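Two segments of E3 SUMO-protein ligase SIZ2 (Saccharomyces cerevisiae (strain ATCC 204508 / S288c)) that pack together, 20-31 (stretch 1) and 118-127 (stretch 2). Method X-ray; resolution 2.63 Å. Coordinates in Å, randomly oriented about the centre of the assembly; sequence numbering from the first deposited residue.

Stretch 1, residues 20-31: KLKQSAGRGCTK
Stretch 2 (118-127) HLDLHYLNID

Residues 28-31 and 118-123 are neighbouring antiparallel β-strands, their axes 4.7 Å apart at closest approach and their N-to-C directions 162° apart. Gly-28 pairs with Tyr-123, Cys-29 with His-122, Thr-30 with Leu-121 and Lys-31 with Asp-120, the CA-CA distances of these pairs being 5.5, 4.3, 5.2 and 4.6 Å. Two pairs are hydrogen-bonded in both directions: Gly-28 N to Tyr-123 O and Tyr-123 N to Gly-28 O are each 2.9 Å, as are Thr-30 N to Leu-121 O and Leu-121 N to Thr-30 O. Between them, Cys-29 CA lies 3.4 Å from Leu-121 O in a CA-H...O contact.

A separate bridge joins Ser-24 to Ile-126, with Ser-24 N 3.0 Å from Ile-126 O and Ile-126 N 3.2 Å from Ser-24 O. The register shifts by one residue between this bridge and the ladder. Intervening loops absorb the shift: Ala-25 (phi/psi -63/-47°) and Leu-124 (-96/-14°) turn the chain, while Gly-26 is extended at -144/-149° and Arg-27 lies at -35/145°. Within the first loop, Ser-24, with chi1 t, donates from OG to Gly-26 O at 2.7 Å.

The contact buries 844 Å², summed over both sides. Tyr-123 contributes most, in rotamer p (chi1 53°, chi2 87°), which lays its ring over Gly-28; Gly-28 CA is 3.8 Å from the ring centroid and makes a CH-pi contact over the face. Glycine suits this position because an ideal CB would come within 2.5 Å of Tyr-123 CE1, a clash. Thr-30 (chi1 m) places OG1 at the ring edge, 3.6 Å from Tyr-123 CE2.

Leu-21, pointing toward stretch 2, joins the apolar cluster on this side. Its CD1 is 3.6 Å from Leu-121 CD2, and its CD2 is 3.6 Å from Ile-126 CD1. Leu-121 (chi1 t, chi2 p) and Ile-126 (chi1 m, chi2 t) are buried with it, their aliphatic branches packing against its methyls. Ser-24 has a small side chain that allows close packing, with its CB 4.2 Å from Ile-126 CB.

The other face carries Cys-29, His-122, Lys-31 and Asp-120. With chi1 t, Cys-29 sets SG over the His-122 ring (chi1 m, chi2 83°), 3.6 Å from its centroid, a sulfur-aromatic contact. Beside this pair, Lys-31 (chi1 m) brings CG to 3.3 Å from Asp-120 OD2, while the end of the lysine leads away, so its aliphatic stem rather than its ammonium meets the carboxylate.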

# COMPACT_ATOMS: atom_id res chain seq x y z
N LYS A 20 0.83 -22.62 -10.95
CA LYS A 20 2.22 -22.29 -11.20
C LYS A 20 2.39 -21.88 -12.66
O LYS A 20 1.94 -22.60 -13.56
CB LYS A 20 3.14 -23.46 -10.87
CG LYS A 20 3.40 -23.66 -9.38
CD LYS A 20 4.10 -22.46 -8.76
CE LYS A 20 4.97 -22.86 -7.58
NZ LYS A 20 6.19 -23.60 -8.02
N LEU A 21 3.01 -20.73 -12.88
CA LEU A 21 3.33 -20.25 -14.22
C LEU A 21 4.81 -20.48 -14.47
O LEU A 21 5.66 -19.93 -13.76
CB LEU A 21 2.98 -18.76 -14.36
CG LEU A 21 1.68 -18.43 -15.09
CD1 LEU A 21 1.45 -16.93 -15.07
CD2 LEU A 21 1.72 -18.95 -16.51
N LYS A 22 5.12 -21.29 -15.48
CA LYS A 22 6.49 -21.64 -15.80
C LYS A 22 7.05 -20.70 -16.87
O LYS A 22 6.31 -20.02 -17.58
CB LYS A 22 6.57 -23.09 -16.27
CG LYS A 22 5.76 -23.40 -17.52
CD LYS A 22 5.95 -24.85 -17.93
CE LYS A 22 5.20 -25.18 -19.21
NZ LYS A 22 5.46 -26.59 -19.65
N GLN A 23 8.38 -20.69 -16.97
CA GLN A 23 9.04 -19.83 -17.94
C GLN A 23 8.61 -20.17 -19.35
O GLN A 23 8.40 -21.34 -19.69
CB GLN A 23 10.56 -19.96 -17.81
CG GLN A 23 11.17 -19.11 -16.70
CD GLN A 23 12.68 -19.20 -16.66
OE1 GLN A 23 13.26 -19.54 -15.63
NE2 GLN A 23 13.32 -18.87 -17.78
N SER A 24 8.47 -19.14 -20.18
CA SER A 24 8.08 -19.28 -21.58
C SER A 24 9.00 -18.43 -22.44
O SER A 24 9.26 -17.27 -22.10
CB SER A 24 6.62 -18.87 -21.79
OG SER A 24 6.28 -18.89 -23.16
N ALA A 25 9.49 -19.01 -23.54
CA ALA A 25 10.32 -18.25 -24.46
C ALA A 25 9.55 -17.08 -25.06
O ALA A 25 10.03 -15.95 -25.09
CB ALA A 25 10.86 -19.16 -25.56
N GLY A 26 8.33 -17.35 -25.54
CA GLY A 26 7.53 -16.32 -26.17
C GLY A 26 6.05 -16.43 -25.89
O GLY A 26 5.64 -16.89 -24.82
N ARG A 27 5.24 -16.00 -26.87
CA ARG A 27 3.78 -15.96 -26.77
C ARG A 27 3.21 -17.12 -25.96
O ARG A 27 3.73 -18.23 -26.01
CB ARG A 27 3.17 -15.99 -28.17
CG ARG A 27 2.10 -14.94 -28.41
CD ARG A 27 1.19 -15.33 -29.56
NE ARG A 27 1.91 -15.50 -30.82
CZ ARG A 27 2.37 -16.66 -31.29
NH1 ARG A 27 3.01 -16.70 -32.45
NH2 ARG A 27 2.20 -17.79 -30.60
N GLY A 28 2.13 -16.87 -25.22
CA GLY A 28 1.48 -17.94 -24.49
C GLY A 28 0.27 -17.45 -23.73
O GLY A 28 0.05 -16.25 -23.55
N CYS A 29 -0.52 -18.42 -23.28
CA CYS A 29 -1.72 -18.17 -22.49
C CYS A 29 -1.90 -19.31 -21.50
O CYS A 29 -1.79 -20.48 -21.87
CB CYS A 29 -2.96 -18.04 -23.38
SG CYS A 29 -4.51 -17.99 -22.46
N THR A 30 -2.18 -18.97 -20.24
CA THR A 30 -2.40 -19.95 -19.18
C THR A 30 -3.84 -19.84 -18.69
O THR A 30 -4.33 -18.73 -18.42
CB THR A 30 -1.42 -19.74 -18.03
OG1 THR A 30 -0.09 -20.00 -18.49
CG2 THR A 30 -1.75 -20.68 -16.88
N LYS A 31 -4.50 -20.98 -18.55
CA LYS A 31 -5.91 -21.04 -18.18
C LYS A 31 -6.07 -21.66 -16.80
O LYS A 31 -5.30 -22.54 -16.40
CB LYS A 31 -6.70 -21.84 -19.21
CG LYS A 31 -6.70 -21.23 -20.60
CD LYS A 31 -7.28 -22.18 -21.63
CE LYS A 31 -8.01 -21.43 -22.73
NZ LYS A 31 -8.55 -22.35 -23.77
N HIS A 118 -13.64 -19.25 -15.21
CA HIS A 118 -12.47 -19.37 -16.06
C HIS A 118 -11.64 -18.09 -15.96
O HIS A 118 -12.17 -16.99 -16.11
CB HIS A 118 -12.87 -19.62 -17.51
CG HIS A 118 -13.75 -20.81 -17.71
ND1 HIS A 118 -13.26 -22.09 -17.83
CD2 HIS A 118 -15.10 -20.91 -17.80
CE1 HIS A 118 -14.26 -22.93 -17.99
NE2 HIS A 118 -15.39 -22.24 -17.97
N LEU A 119 -10.34 -18.25 -15.70
CA LEU A 119 -9.40 -17.13 -15.63
C LEU A 119 -8.28 -17.40 -16.62
O LEU A 119 -7.51 -18.36 -16.46
CB LEU A 119 -8.86 -16.97 -14.21
CG LEU A 119 -7.79 -15.89 -14.03
CD1 LEU A 119 -8.37 -14.51 -14.29
CD2 LEU A 119 -7.19 -15.95 -12.63
N ASP A 120 -8.20 -16.57 -17.65
CA ASP A 120 -7.14 -16.67 -18.65
C ASP A 120 -6.12 -15.57 -18.41
O ASP A 120 -6.46 -14.45 -18.03
CB ASP A 120 -7.71 -16.55 -20.07
CG ASP A 120 -8.93 -17.43 -20.28
OD1 ASP A 120 -10.06 -16.93 -20.11
OD2 ASP A 120 -8.76 -18.61 -20.62
N LEU A 121 -4.85 -15.91 -18.62
CA LEU A 121 -3.74 -14.98 -18.45
C LEU A 121 -2.87 -15.06 -19.69
O LEU A 121 -2.19 -16.07 -19.91
CB LEU A 121 -2.94 -15.32 -17.19
CG LEU A 121 -1.65 -14.54 -16.93
CD1 LEU A 121 -1.80 -13.07 -17.31
CD2 LEU A 121 -1.27 -14.67 -15.47
N HIS A 122 -2.92 -14.02 -20.51
CA HIS A 122 -2.19 -13.96 -21.77
C HIS A 122 -0.90 -13.16 -21.58
O HIS A 122 -0.89 -12.12 -20.91
CB HIS A 122 -3.03 -13.31 -22.87
CG HIS A 122 -4.28 -14.08 -23.19
ND1 HIS A 122 -5.44 -13.96 -22.46
CD2 HIS A 122 -4.54 -14.98 -24.17
CE1 HIS A 122 -6.36 -14.75 -22.98
NE2 HIS A 122 -5.84 -15.38 -24.02
N TYR A 123 0.18 -13.66 -22.18
CA TYR A 123 1.50 -13.07 -22.01
C TYR A 123 2.30 -13.28 -23.29
O TYR A 123 2.02 -14.17 -24.09
CB TYR A 123 2.23 -13.70 -20.83
CG TYR A 123 2.29 -15.21 -20.91
CD1 TYR A 123 3.31 -15.85 -21.61
CD2 TYR A 123 1.31 -15.99 -20.32
CE1 TYR A 123 3.36 -17.22 -21.70
CE2 TYR A 123 1.35 -17.37 -20.40
CZ TYR A 123 2.38 -17.98 -21.09
OH TYR A 123 2.43 -19.35 -21.18
N LEU A 124 3.32 -12.44 -23.46
CA LEU A 124 4.25 -12.56 -24.57
C LEU A 124 5.51 -13.33 -24.20
O LEU A 124 6.25 -13.73 -25.10
CB LEU A 124 4.65 -11.17 -25.08
CG LEU A 124 3.49 -10.24 -25.43
CD1 LEU A 124 4.01 -8.89 -25.92
CD2 LEU A 124 2.59 -10.88 -26.47
N ASN A 125 5.76 -13.54 -22.92
CA ASN A 125 6.95 -14.23 -22.44
C ASN A 125 6.86 -14.31 -20.92
O ASN A 125 6.08 -13.58 -20.30
CB ASN A 125 8.24 -13.51 -22.86
CG ASN A 125 8.32 -12.10 -22.31
OD1 ASN A 125 7.73 -11.17 -22.87
ND2 ASN A 125 9.04 -11.94 -21.21
N ILE A 126 7.67 -15.19 -20.34
CA ILE A 126 7.76 -15.33 -18.89
C ILE A 126 9.21 -15.65 -18.55
O ILE A 126 9.70 -16.74 -18.88
CB ILE A 126 6.82 -16.42 -18.35
CG1 ILE A 126 5.37 -16.08 -18.73
CG2 ILE A 126 6.95 -16.54 -16.84
CD1 ILE A 126 4.33 -16.98 -18.11
N ASP A 127 9.89 -14.71 -17.91
CA ASP A 127 11.30 -14.89 -17.55
C ASP A 127 11.48 -15.61 -16.22
O ASP A 127 12.52 -16.25 -16.01
CB ASP A 127 11.99 -13.53 -17.47
CG ASP A 127 11.94 -12.77 -18.78
OD1 ASP A 127 11.23 -13.23 -19.71
OD2 ASP A 127 12.60 -11.72 -18.89